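Local structure of alpha-galactosidase (Umbelopsis vinacea, 3A5V) at residues 183-188 with 236-241; 48-53 with 90-95; 242-247 with 255-260; 4-9 with 160-165. The protein probably hydrolyses terminal alpha-linked galactose residues from sugars, as a glycoside hydrolase family 27 enzyme that assembles as a tetramer. All coordinates share one frame; numbering follows the deposited sequence. Where two conformers were deposited one is given.

Contact 1 (183-188 with 236-241)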
loop_
_atom_site.group_PDB
_atom_site.type_symbol
_atom_site.label_atom_id
_atom_site.label_comp_id
_atom_site.label_asym_id
_atom_site.label_seq_id
_atom_site.Cartn_x
_atom_site.Cartn_y
_atom_site.Cartn_z
ATOM N N SER A 183 -9.695 5.543 23.499
ATOM C CA SER A 183 -9.792 6.418 22.332
ATOM C C SER A 183 -8.477 6.361 21.561
ATOM O O SER A 183 -7.439 5.990 22.114
ATOM C CB SER A 183 -10.133 7.873 22.745
ATOM O OG SER A 183 -9.040 8.479 23.448
ATOM N N TRP A 184 -8.528 6.707 20.270
ATOM C CA TRP A 184 -7.348 6.638 19.408
ATOM C C TRP A 184 -7.384 7.795 18.417
ATOM O O TRP A 184 -8.373 7.992 17.704
ATOM C CB TRP A 184 -7.245 5.275 18.682
ATOM C CG TRP A 184 -8.568 4.782 18.220
ATOM C CD1 TRP A 184 -9.197 5.086 17.031
ATOM C CD2 TRP A 184 -9.480 3.967 18.965
ATOM N NE1 TRP A 184 -10.437 4.483 16.996
ATOM C CE2 TRP A 184 -10.636 3.794 18.167
ATOM C CE3 TRP A 184 -9.428 3.352 20.233
ATOM C CZ2 TRP A 184 -11.732 3.015 18.586
ATOM C CZ3 TRP A 184 -10.527 2.593 20.658
ATOM C CH2 TRP A 184 -11.663 2.433 19.836
ATOM N N ARG A 185 -6.319 8.590 18.421
ATOM C CA ARG A 185 -6.078 9.559 17.356
ATOM C C ARG A 185 -6.145 8.873 15.997
ATOM O O ARG A 185 -5.589 7.772 15.799
ATOM C CB ARG A 185 -4.730 10.259 17.572
ATOM C CG ARG A 185 -4.783 11.284 18.760
ATOM C CD ARG A 185 -5.360 12.678 18.291
ATOM N NE ARG A 185 -4.570 13.091 17.139
ATOM C CZ ARG A 185 -3.331 13.578 17.208
ATOM N NH1 ARG A 185 -2.765 13.847 18.387
ATOM N NH2 ARG A 185 -2.660 13.805 16.080
ATOM N N ILE A 186 -6.865 9.497 15.069
ATOM C CA ILE A 186 -7.052 8.888 13.743
ATOM C C ILE A 186 -6.230 9.545 12.645
ATOM O O ILE A 186 -6.209 9.052 11.517
ATOM C CB ILE A 186 -8.538 8.896 13.319
ATOM C CG1 ILE A 186 -9.036 10.354 13.239
ATOM C CG2 ILE A 186 -9.352 8.018 14.304
ATOM C CD1 ILE A 186 -10.246 10.548 12.359
ATOM N N SER A 187 -5.575 10.660 12.963
ATOM C CA SER A 187 -4.896 11.461 11.941
ATOM C C SER A 187 -3.680 12.162 12.531
ATOM O O SER A 187 -3.509 12.195 13.752
ATOM C CB SER A 187 -5.898 12.504 11.380
ATOM O OG SER A 187 -6.079 13.536 12.325
ATOM N N GLY A 188 -2.843 12.731 11.662
ATOM C CA GLY A 188 -1.847 13.714 12.081
ATOM C C GLY A 188 -2.483 14.914 12.791
ATOM O O GLY A 188 -3.702 15.139 12.693
ATOM N N TRP A 236 -13.426 5.406 21.297
ATOM C CA TRP A 236 -13.747 6.521 20.398
ATOM C C TRP A 236 -12.635 6.869 19.410
ATOM O O TRP A 236 -11.464 6.815 19.763
ATOM C CB TRP A 236 -14.008 7.786 21.241
ATOM C CG TRP A 236 -15.048 7.565 22.313
ATOM C CD1 TRP A 236 -14.835 7.474 23.651
ATOM C CD2 TRP A 236 -16.447 7.383 22.111
ATOM N NE1 TRP A 236 -16.015 7.252 24.310
ATOM C CE2 TRP A 236 -17.027 7.170 23.393
ATOM C CE3 TRP A 236 -17.267 7.339 20.972
ATOM C CZ2 TRP A 236 -18.399 6.961 23.574
ATOM C CZ3 TRP A 236 -18.647 7.118 21.145
ATOM C CH2 TRP A 236 -19.200 6.947 22.442
ATOM N N ASN A 237 -13.021 7.344 18.224
ATOM C CA ASN A 237 -12.091 8.044 17.319
ATOM C C ASN A 237 -11.779 9.428 17.892
ATOM O O ASN A 237 -12.683 10.115 18.372
ATOM C CB ASN A 237 -12.701 8.177 15.903
ATOM C CG ASN A 237 -13.006 6.812 15.272
ATOM O OD1 ASN A 237 -12.144 5.925 15.227
ATOM N ND2 ASN A 237 -14.238 6.641 14.796
ATOM N N ASP A 238 -10.504 9.816 17.859
ATOM C CA ASP A 238 -10.062 11.082 18.440
ATOM C C ASP A 238 -9.572 11.980 17.302
ATOM O O ASP A 238 -8.609 11.639 16.591
ATOM C CB ASP A 238 -8.952 10.803 19.475
ATOM C CG ASP A 238 -8.432 12.063 20.180
ATOM O OD1 ASP A 238 -8.872 13.196 19.882
ATOM O OD2 ASP A 238 -7.530 11.898 21.031
ATOM N N LEU A 239 -10.249 13.115 17.108
ATOM C CA LEU A 239 -9.931 14.014 16.009
ATOM C C LEU A 239 -8.906 15.091 16.406
ATOM O O LEU A 239 -8.683 16.038 15.655
ATOM C CB LEU A 239 -11.214 14.643 15.429
ATOM C CG LEU A 239 -12.066 13.819 14.445
ATOM C CD1 LEU A 239 -12.482 12.436 15.015
ATOM C CD2 LEU A 239 -13.310 14.622 14.015
ATOM N N ASP A 240 -8.280 14.908 17.575
ATOM C CA ASP A 240 -7.270 15.817 18.149
ATOM C C ASP A 240 -7.975 16.998 18.838
ATOM O O ASP A 240 -9.205 17.116 18.800
ATOM C CB ASP A 240 -6.209 16.289 17.116
ATOM C CG ASP A 240 -4.884 16.704 17.755
ATOM O OD1 ASP A 240 -4.711 16.587 18.993
ATOM O OD2 ASP A 240 -3.986 17.142 17.010
ATOM N N MET A 241 -7.180 17.855 19.468
ATOM C CA MET A 241 -7.672 18.893 20.372
ATOM C C MET A 241 -8.394 20.022 19.652
ATOM O O MET A 241 -8.177 20.255 18.458
ATOM C CB MET A 241 -6.494 19.481 21.158
ATOM C CG MET A 241 -5.807 18.450 22.001
ATOM S SD MET A 241 -4.423 19.107 22.939
ATOM C CE MET A 241 -3.219 19.453 21.626
HETATM O O HOH W 1 -6.878 9.376 21.982
HETATM O O HOH W 2 -6.491 12.618 15.114
HETATM O O HOH W 3 -4.385 14.786 20.924
#
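The carbonyl oxygen of Asp238 is gripped from two sources: Ile186 N donates to it at 3.2 Å, and a water donates to it at 2.8 Å. That water also takes the N-H of Arg185 NE, in the guanidinium plane. The pairing belongs to neighbouring parallel strands, 183-185 and 236-238, of the TIM barrel, and a backbone bond from Asp238 N to Trp184 O (2.8 Å) continues it. On the outer face, beside helix 173-176, Trp184 CG sits between its backbone N and carbonyl carbon (chi1 40°), which lays the indole over Trp236 O and brings NE1 to Asn237 OD1 at 2.9 Å in a bent bond (139°). An alanine in place of Trp184 would probably leave Asn237 OD1 without this donor and uncover the Trp236 carbonyl. On the Arg185 side, the guanidinium stacks on the Asp240 carboxylate, their planes 10° apart; NH1 and OD1 (3.4 Å) attract by charge alone, with a water bridging them. Asp189 forms a salt bridge with NH2, while Val190 N holds Asp240 OD2. At the start of the strand, another water joins Ser183 OG, itself bonded to Gln10, to Asp238 OD2, with 2.8 Å to each oxygen.

Contact 2 (48-53 with 90-95); sequences VIIDDC and AGIYSS
Tyr93 CG lies anti to its backbone N (chi1 163°), and Asp52 CG does the same on the facing segment (chi1 -154°), so the phenol ring and the carboxylate are swung together where the two chains leave their pairing. Tyr93 CE1 lies 3.4 Å from Asp52 CG, the ring and carboxylate planes 39° apart. Asp51 OD1 approaches a carbon on the other side of the ring, Tyr93 CD2, at 3.8 Å. Behind this cluster the chains run as parallel strands of a beta-alpha-beta unit of the TIM barrel: Gly91 N donates to Val48 O (2.8 Å), and Ile50 N to Gly91 O (2.9 Å). The fit at Gly91 is close, since a beta carbon there would run into Ile49 CG1. On the face turned to helix 25-38, Ile50 CB meets Ile92 CD1 at 4.2 Å. Asp52 is held by Gly102 N and Thr100, Asp51 by Lys127 and Asn14, and the Tyr93 hydroxyl by Asp129. An alanine at Tyr93 would probably open a gap beside both aspartates and leave Asp129 without its phenol partner. Asp51 OD2 and Asp52 OD2 also bond to the amine and a hydroxyl of a bound Tris molecule, probably from the crystallisation liquor. Two fixed carboxylates offering oxygens to a small amino alcohol are consistent with a sugar-binding pocket at the C-terminal ends of the barrel strands.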
loop_
_atom_site.group_PDB
_atom_site.type_symbol
_atom_site.label_atom_id
_atom_site.label_comp_id
_atom_site.label_asym_id
_atom_site.label_seq_id
_atom_site.Cartn_x
_atom_site.Cartn_y
_atom_site.Cartn_z
ATOM N N VAL A 48 -7.671 17.382 33.372
ATOM C CA VAL A 48 -6.570 18.347 33.204
ATOM C C VAL A 48 -5.339 17.526 32.821
ATOM O O VAL A 48 -4.778 16.789 33.639
ATOM C CB VAL A 48 -6.278 19.184 34.500
ATOM C CG1 VAL A 48 -5.036 20.120 34.287
ATOM C CG2 VAL A 48 -7.525 20.011 34.921
ATOM N N ILE A 49 -4.930 17.645 31.568
ATOM C CA ILE A 49 -3.929 16.735 31.009
ATOM C C ILE A 49 -2.610 17.452 30.857
ATOM O O ILE A 49 -2.515 18.451 30.143
ATOM C CB ILE A 49 -4.402 16.149 29.637
ATOM C CG1 ILE A 49 -5.738 15.400 29.813
ATOM C CG2 ILE A 49 -3.322 15.225 29.041
ATOM C CD1 ILE A 49 -6.650 15.453 28.572
ATOM N N ILE A 50 -1.591 16.942 31.552
ATOM C CA ILE A 50 -0.248 17.499 31.486
ATOM C C ILE A 50 0.422 16.868 30.264
ATOM O O ILE A 50 0.591 15.638 30.214
ATOM C CB ILE A 50 0.561 17.161 32.789
ATOM C CG1 ILE A 50 -0.146 17.749 34.035
ATOM C CG2 ILE A 50 2.037 17.595 32.664
ATOM C CD1 ILE A 50 0.474 17.272 35.393
ATOM N N ASP A 51 0.773 17.693 29.275
ATOM C CA ASP A 51 1.329 17.166 28.019
ATOM C C ASP A 51 2.859 16.977 28.131
ATOM O O ASP A 51 3.375 16.787 29.234
ATOM C CB ASP A 51 0.932 18.058 26.825
ATOM C CG ASP A 51 0.926 17.291 25.510
ATOM O OD1 ASP A 51 -0.010 16.484 25.304
ATOM O OD2 ASP A 51 1.871 17.487 24.699
ATOM N N ASP A 52 3.585 17.039 27.009
ATOM C CA ASP A 52 5.024 16.756 26.974
ATOM C C ASP A 52 5.811 17.807 27.791
ATOM O O ASP A 52 5.310 18.909 28.041
ATOM C CB ASP A 52 5.490 16.807 25.506
ATOM C CG ASP A 52 6.740 15.946 25.205
ATOM O OD1 ASP A 52 7.335 15.330 26.132
ATOM O OD2 ASP A 52 7.108 15.890 23.994
ATOM N N CYS A 53 7.048 17.464 28.164
ATOM C CA CYS A 53 8.046 18.391 28.769
ATOM C C CYS A 53 7.901 18.541 30.298
ATOM O O CYS A 53 8.448 19.480 30.881
ATOM C CB CYS A 53 8.068 19.746 28.035
ATOM S SG CYS A 53 9.690 20.556 27.982
ATOM N N ALA A 90 -6.730 14.075 36.662
ATOM C CA ALA A 90 -5.411 14.448 36.143
ATOM C C ALA A 90 -4.940 13.474 35.071
ATOM O O ALA A 90 -5.076 12.252 35.219
ATOM C CB ALA A 90 -4.367 14.548 37.266
ATOM N N GLY A 91 -4.389 14.031 34.003
ATOM C CA GLY A 91 -3.794 13.228 32.927
ATOM C C GLY A 91 -2.308 13.505 32.780
ATOM O O GLY A 91 -1.813 14.562 33.202
ATOM N N ILE A 92 -1.593 12.542 32.209
ATOM C CA ILE A 92 -0.153 12.650 31.948
ATOM C C ILE A 92 0.130 12.149 30.523
ATOM O O ILE A 92 -0.693 11.422 29.922
ATOM C CB ILE A 92 0.695 11.844 32.990
ATOM C CG1 ILE A 92 2.150 12.333 33.031
ATOM C CG2 ILE A 92 0.676 10.320 32.692
ATOM C CD1 ILE A 92 2.372 13.552 33.848
ATOM N N TYR A 93 1.277 12.562 29.987
ATOM C CA TYR A 93 1.672 12.231 28.619
ATOM C C TYR A 93 2.966 11.418 28.631
ATOM O O TYR A 93 3.892 11.702 29.410
ATOM C CB TYR A 93 1.851 13.518 27.801
ATOM C CG TYR A 93 2.639 13.365 26.509
ATOM C CD1 TYR A 93 4.037 13.360 26.515
ATOM C CD2 TYR A 93 1.976 13.231 25.273
ATOM C CE1 TYR A 93 4.764 13.192 25.331
ATOM C CE2 TYR A 93 2.688 13.094 24.092
ATOM C CZ TYR A 93 4.086 13.071 24.127
ATOM O OH TYR A 93 4.814 12.926 22.969
ATOM N N SER A 94 3.020 10.405 27.764
ATOM C CA SER A 94 4.283 9.762 27.427
ATOM C C SER A 94 4.206 9.317 25.965
ATOM O O SER A 94 3.242 9.669 25.239
ATOM C CB SER A 94 4.576 8.587 28.380
ATOM O OG SER A 94 5.946 8.166 28.307
ATOM N N SER A 95 5.217 8.580 25.519
ATOM C CA SER A 95 5.212 8.030 24.153
ATOM C C SER A 95 5.538 6.548 24.196
ATOM O O SER A 95 6.336 6.101 25.032
ATOM C CB SER A 95 6.229 8.753 23.257
ATOM O OG SER A 95 6.180 8.262 21.919
#

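Contact 3 (242-247 with 255-260)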
loop_
_atom_site.group_PDB
_atom_site.type_symbol
_atom_site.label_atom_id
_atom_site.label_comp_id
_atom_site.label_asym_id
_atom_site.label_seq_id
_atom_site.Cartn_x
_atom_site.Cartn_y
_atom_site.Cartn_z
ATOM N N LEU A 242 -9.241 20.728 20.398
ATOM C CA LEU A 242 -9.972 21.875 19.881
ATOM C C LEU A 242 -9.079 23.122 19.875
ATOM O O LEU A 242 -8.469 23.444 20.892
ATOM C CB LEU A 242 -11.218 22.131 20.751
ATOM C CG LEU A 242 -12.272 21.011 20.663
ATOM C CD1 LEU A 242 -13.223 21.029 21.878
ATOM C CD2 LEU A 242 -13.058 21.059 19.338
ATOM N N GLU A 243 -9.040 23.816 18.739
ATOM C CA GLU A 243 -8.249 25.049 18.550
ATOM C C GLU A 243 -9.010 26.342 18.898
ATOM O O GLU A 243 -8.453 27.444 18.801
ATOM C CB GLU A 243 -7.749 25.130 17.093
ATOM C CG GLU A 243 -6.755 24.028 16.710
ATOM C CD GLU A 243 -5.317 24.317 17.152
ATOM O OE1 GLU A 243 -5.054 25.389 17.740
ATOM O OE2 GLU A 243 -4.442 23.466 16.891
ATOM N N VAL A 244 -10.276 26.203 19.296
ATOM C CA VAL A 244 -11.169 27.349 19.526
ATOM C C VAL A 244 -10.561 28.452 20.419
ATOM O O VAL A 244 -10.162 28.206 21.576
ATOM C CB VAL A 244 -12.528 26.903 20.102
ATOM C CG1 VAL A 244 -13.472 28.120 20.199
ATOM C CG2 VAL A 244 -13.150 25.776 19.226
ATOM N N GLY A 245 -10.462 29.654 19.867
ATOM C CA GLY A 245 -9.947 30.788 20.623
ATOM C C GLY A 245 -8.507 31.132 20.315
ATOM O O GLY A 245 -8.022 32.194 20.725
ATOM N N ASN A 246 -7.807 30.243 19.611
ATOM C CA ASN A 246 -6.382 30.485 19.328
ATOM C C ASN A 246 -6.126 31.570 18.269
ATOM O O ASN A 246 -5.053 32.187 18.261
ATOM C CB ASN A 246 -5.617 29.171 19.078
ATOM C CG ASN A 246 -5.534 28.297 20.339
ATOM O OD1 ASN A 246 -5.656 28.799 21.479
ATOM N ND2 ASN A 246 -5.338 26.989 20.146
ATOM N N GLY A 247 -7.113 31.837 17.413
ATOM C CA GLY A 247 -7.063 33.046 16.570
ATOM C C GLY A 247 -6.807 32.860 15.077
ATOM O O GLY A 247 -6.993 33.795 14.307
ATOM N N ARG A 255 -16.887 27.223 14.867
ATOM C CA ARG A 255 -18.174 26.577 15.089
ATOM C C ARG A 255 -18.251 25.258 14.312
ATOM O O ARG A 255 -18.757 24.251 14.816
ATOM C CB ARG A 255 -19.340 27.506 14.712
ATOM C CG ARG A 255 -20.702 26.952 15.149
ATOM C CD ARG A 255 -21.852 27.721 14.499
ATOM N NE ARG A 255 -21.749 29.170 14.689
ATOM C CZ ARG A 255 -22.018 29.812 15.824
ATOM N NH1 ARG A 255 -22.386 29.140 16.921
ATOM N NH2 ARG A 255 -21.910 31.143 15.865
ATOM N N VAL A 256 -17.742 25.265 13.078
ATOM C CA VAL A 256 -17.728 24.052 12.264
ATOM C C VAL A 256 -16.877 22.961 12.905
ATOM O O VAL A 256 -17.302 21.817 13.055
ATOM C CB VAL A 256 -17.232 24.358 10.818
ATOM C CG1 VAL A 256 -17.126 23.045 9.967
ATOM C CG2 VAL A 256 -18.173 25.289 10.186
ATOM N N HIS A 257 -15.669 23.351 13.276
ATOM C CA HIS A 257 -14.685 22.510 13.941
ATOM C C HIS A 257 -15.305 21.864 15.190
ATOM O O HIS A 257 -15.364 20.632 15.292
ATOM C CB HIS A 257 -13.474 23.428 14.222
ATOM C CG HIS A 257 -12.415 22.868 15.128
ATOM N ND1 HIS A 257 -11.941 21.576 15.043
ATOM C CD2 HIS A 257 -11.667 23.482 16.080
ATOM C CE1 HIS A 257 -10.974 21.408 15.930
ATOM N NE2 HIS A 257 -10.783 22.553 16.565
ATOM N N TYR A 258 -15.853 22.687 16.084
ATOM C CA TYR A 258 -16.454 22.161 17.315
ATOM C C TYR A 258 -17.655 21.237 17.030
ATOM O O TYR A 258 -17.796 20.169 17.636
ATOM C CB TYR A 258 -16.866 23.325 18.237
ATOM C CG TYR A 258 -17.225 22.888 19.640
ATOM C CD1 TYR A 258 -18.512 22.427 19.930
ATOM C CD2 TYR A 258 -16.278 22.914 20.666
ATOM C CE1 TYR A 258 -18.862 21.996 21.200
ATOM C CE2 TYR A 258 -16.622 22.493 21.970
ATOM C CZ TYR A 258 -17.923 22.033 22.217
ATOM O OH TYR A 258 -18.304 21.623 23.484
ATOM N N THR A 259 -18.530 21.672 16.131
ATOM C CA THR A 259 -19.743 20.907 15.775
ATOM C C THR A 259 -19.422 19.490 15.292
ATOM O O THR A 259 -20.045 18.514 15.734
ATOM C CB THR A 259 -20.537 21.638 14.660
ATOM O OG1 THR A 259 -20.957 22.937 15.130
ATOM C CG2 THR A 259 -21.760 20.800 14.199
ATOM N N ILE A 260 -18.478 19.383 14.356
ATOM C CA ILE A 260 -18.150 18.094 13.768
ATOM C C ILE A 260 -17.435 17.197 14.783
ATOM O O ILE A 260 -17.759 16.028 14.884
ATOM C CB ILE A 260 -17.341 18.230 12.428
ATOM C CG1 ILE A 260 -18.159 18.999 11.360
ATOM C CG2 ILE A 260 -16.919 16.852 11.881
ATOM C CD1 ILE A 260 -19.495 18.317 10.942
#
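The His257 imidazole carries a methyl group on one face and a peptide N-H at its edge. Leu242 CD2 sits over the face in a CH-pi contact, 4.1 Å from the ring centroid and 20° off the normal. At the edge, Glu243 N lies in the ring plane and donates to His257 NE2 at 3.1 Å in an almost straight bond (171°). NE2 is therefore an acceptor here, which makes a neutral ring with its proton on ND1 likely. Elsewhere the ring meets Trp261 edge-to-face. His257 CG is anti to the backbone N (chi1 169°), a setting that carries the ring off the helix to the backbone of the facing loop. One residue on, the Tyr258 ring receives the other Leu242 branch, CD1 lying 3.7 Å from CE2, so the leucine fork reaches both rings. Val244 CG2 adds a looser touch to His257 CD2 at 4.2 Å. The Tyr258 hydroxyl is bonded to that of Tyr45. The loop keeps its own shape through a type II turn from Glu243 to Asn246, with Gly245 at its third position; Asn246 N binds Glu243 O (3.0 Å), and Asn246 ND2 reaches Glu243 OE1 (2.9 Å). Together they form a beta-alpha connection of the TIM barrel, in which the loop after strand 236-238 folds back upon the next helix, 251-263.

Contact 4 (4-9 with 160-165); sequences GLAITP and PMLYSL
Leu5 reaches toward the start of strand 162-165, and its side chain can be followed outward from the backbone. CB stands 4.6 Å from Leu162 CD1, at the margin of packing range. CG, anti to its own carbonyl carbon (chi1 -58°), directs the fork across to the other segment, where the two methyls part company. CD1 does most of the touching: it rests over the flat of the Met161-Leu162 peptide, 3.4 Å from Leu162 N and 3.5 Å from Met161 C. The same methyl meets the Pro160 ring at CB (4.0 Å) and brushes Leu162 CB at 4.3 Å. Leu5 CD2 remains on the proline side, 4.4 Å from Pro160 CB. A single branched side chain thus spans three consecutive residues by dispersion forces, with a methyl lying on a peptide plane as its closest approach. Ala6 completes the join. Its backbone adopts a left-handed helical conformation (phi 50°), its methyl packs on Leu162 CD1 at 3.9 Å, and its carbonyl oxygen takes a bond from Trp236 NE1. Leu162 CG is anti to its backbone N, which lets CD1 extend to this methyl. Pro160 is exposed and lies beside an N-linked glycan, whose mannose also touches Gly4 and Ile7; the packing therefore grades from a surface beside the glycan to the buried Leu162. Here the N-terminal segment, just before the first strand, packs across the N-terminal end of a TIM barrel, against the entry to its fifth strand.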
loop_
_atom_site.group_PDB
_atom_site.type_symbol
_atom_site.label_atom_id
_atom_site.label_comp_id
_atom_site.label_asym_id
_atom_site.label_seq_id
_atom_site.Cartn_x
_atom_site.Cartn_y
_atom_site.Cartn_z
ATOM N N GLY A 4 -14.918 0.592 32.232
ATOM C CA GLY A 4 -15.762 1.541 32.960
ATOM C C GLY A 4 -15.526 3.006 32.655
ATOM O O GLY A 4 -16.169 3.872 33.250
ATOM N N LEU A 5 -14.615 3.305 31.722
ATOM C CA LEU A 5 -14.251 4.693 31.452
ATOM C C LEU A 5 -14.640 5.115 30.039
ATOM O O LEU A 5 -14.875 4.258 29.178
ATOM C CB LEU A 5 -12.742 4.916 31.680
ATOM C CG LEU A 5 -12.214 4.575 33.094
ATOM C CD1 LEU A 5 -10.691 4.686 33.175
ATOM C CD2 LEU A 5 -12.850 5.446 34.169
ATOM N N ALA A 6 -14.704 6.428 29.808
ATOM C CA ALA A 6 -15.107 6.969 28.488
ATOM C C ALA A 6 -16.403 6.336 27.957
ATOM O O ALA A 6 -16.522 6.016 26.755
ATOM C CB ALA A 6 -13.952 6.854 27.454
ATOM N N ILE A 7 -17.389 6.180 28.850
ATOM C CA ILE A 7 -18.706 5.647 28.451
ATOM C C ILE A 7 -19.314 6.588 27.398
ATOM O O ILE A 7 -19.972 6.150 26.449
ATOM C CB ILE A 7 -19.659 5.529 29.675
ATOM C CG1 ILE A 7 -19.048 4.665 30.787
ATOM C CG2 ILE A 7 -21.038 5.021 29.262
ATOM C CD1 ILE A 7 -18.676 3.283 30.362
ATOM N N THR A 8 -19.094 7.883 27.611
ATOM C CA THR A 8 -19.269 8.923 26.605
ATOM C C THR A 8 -17.844 9.439 26.320
ATOM O O THR A 8 -16.915 9.152 27.103
ATOM C CB THR A 8 -20.120 10.093 27.140
ATOM O OG1 THR A 8 -19.513 10.606 28.333
ATOM C CG2 THR A 8 -21.559 9.651 27.442
ATOM N N PRO A 9 -17.649 10.175 25.205
ATOM C CA PRO A 9 -16.311 10.710 24.956
ATOM C C PRO A 9 -15.790 11.582 26.111
ATOM O O PRO A 9 -16.561 12.353 26.700
ATOM C CB PRO A 9 -16.492 11.558 23.679
ATOM C CG PRO A 9 -17.686 10.906 22.965
ATOM C CD PRO A 9 -18.597 10.486 24.120
ATOM N N PRO A 160 -8.024 2.667 37.843
ATOM C CA PRO A 160 -8.647 3.043 36.558
ATOM C C PRO A 160 -7.966 4.273 35.934
ATOM O O PRO A 160 -7.925 5.351 36.545
ATOM C CB PRO A 160 -10.089 3.376 36.945
ATOM C CG PRO A 160 -10.313 2.603 38.271
ATOM C CD PRO A 160 -8.983 2.743 38.962
ATOM N N MET A 161 -7.413 4.095 34.733
ATOM C CA MET A 161 -6.774 5.194 34.009
ATOM C C MET A 161 -7.253 5.180 32.553
ATOM O O MET A 161 -7.100 4.173 31.851
ATOM C CB MET A 161 -5.241 5.079 34.087
ATOM C CG MET A 161 -4.691 5.259 35.509
ATOM S SD MET A 161 -2.895 5.184 35.680
ATOM C CE MET A 161 -2.745 3.441 35.934
ATOM N N LEU A 162 -7.848 6.282 32.115
ATOM C CA LEU A 162 -8.348 6.376 30.744
ATOM C C LEU A 162 -7.165 6.311 29.768
ATOM O O LEU A 162 -6.241 7.095 29.857
ATOM C CB LEU A 162 -9.144 7.689 30.565
ATOM C CG LEU A 162 -10.036 7.774 29.314
ATOM C CD1 LEU A 162 -11.199 8.734 29.522
ATOM C CD2 LEU A 162 -9.207 8.143 28.064
ATOM N N TYR A 163 -7.209 5.360 28.838
ATOM C CA TYR A 163 -6.086 5.084 27.947
ATOM C C TYR A 163 -6.355 5.701 26.568
ATOM O O TYR A 163 -7.144 5.161 25.778
ATOM C CB TYR A 163 -5.847 3.563 27.861
ATOM C CG TYR A 163 -4.587 3.108 27.115
ATOM C CD1 TYR A 163 -3.477 3.945 26.961
ATOM C CD2 TYR A 163 -4.496 1.810 26.618
ATOM C CE1 TYR A 163 -2.305 3.502 26.293
ATOM C CE2 TYR A 163 -3.340 1.352 25.965
ATOM C CZ TYR A 163 -2.256 2.200 25.801
ATOM O OH TYR A 163 -1.143 1.733 25.133
ATOM N N SER A 164 -5.713 6.842 26.321
ATOM C CA SER A 164 -5.897 7.620 25.094
ATOM C C SER A 164 -4.702 7.318 24.180
ATOM O O SER A 164 -3.578 7.714 24.480
ATOM C CB SER A 164 -6.011 9.119 25.429
ATOM O OG SER A 164 -5.774 9.980 24.324
ATOM N N LEU A 165 -4.944 6.583 23.093
ATOM C CA LEU A 165 -3.878 6.339 22.103
ATOM C C LEU A 165 -3.601 7.580 21.284
ATOM O O LEU A 165 -4.527 8.291 20.871
ATOM C CB LEU A 165 -4.229 5.179 21.158
ATOM C CG LEU A 165 -3.443 3.891 21.387
ATOM C CD1 LEU A 165 -3.654 3.360 22.819
ATOM C CD2 LEU A 165 -3.794 2.849 20.353
#

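Starting at the N terminus, the segment ahead of the first barrel strand is met again some 150 residues later by the fifth strand, and contact 4 closes that long loop. Nested within it, contact 2 pairs the second and third strands through a beta-alpha-beta crossover. Contact 1 opens after contact 4 has closed and joins the sixth strand to the seventh; contact 3 follows in series, tying the chain just beyond the seventh strand to the next helix. None of these loops cross. Contacts 1 and 4 touch, since strands 162-165 and 183-185 are neighbours in the sheet, whereas contacts 3 and 4 lie on opposite sides of the chain's centre, about 23 Å apart between centres.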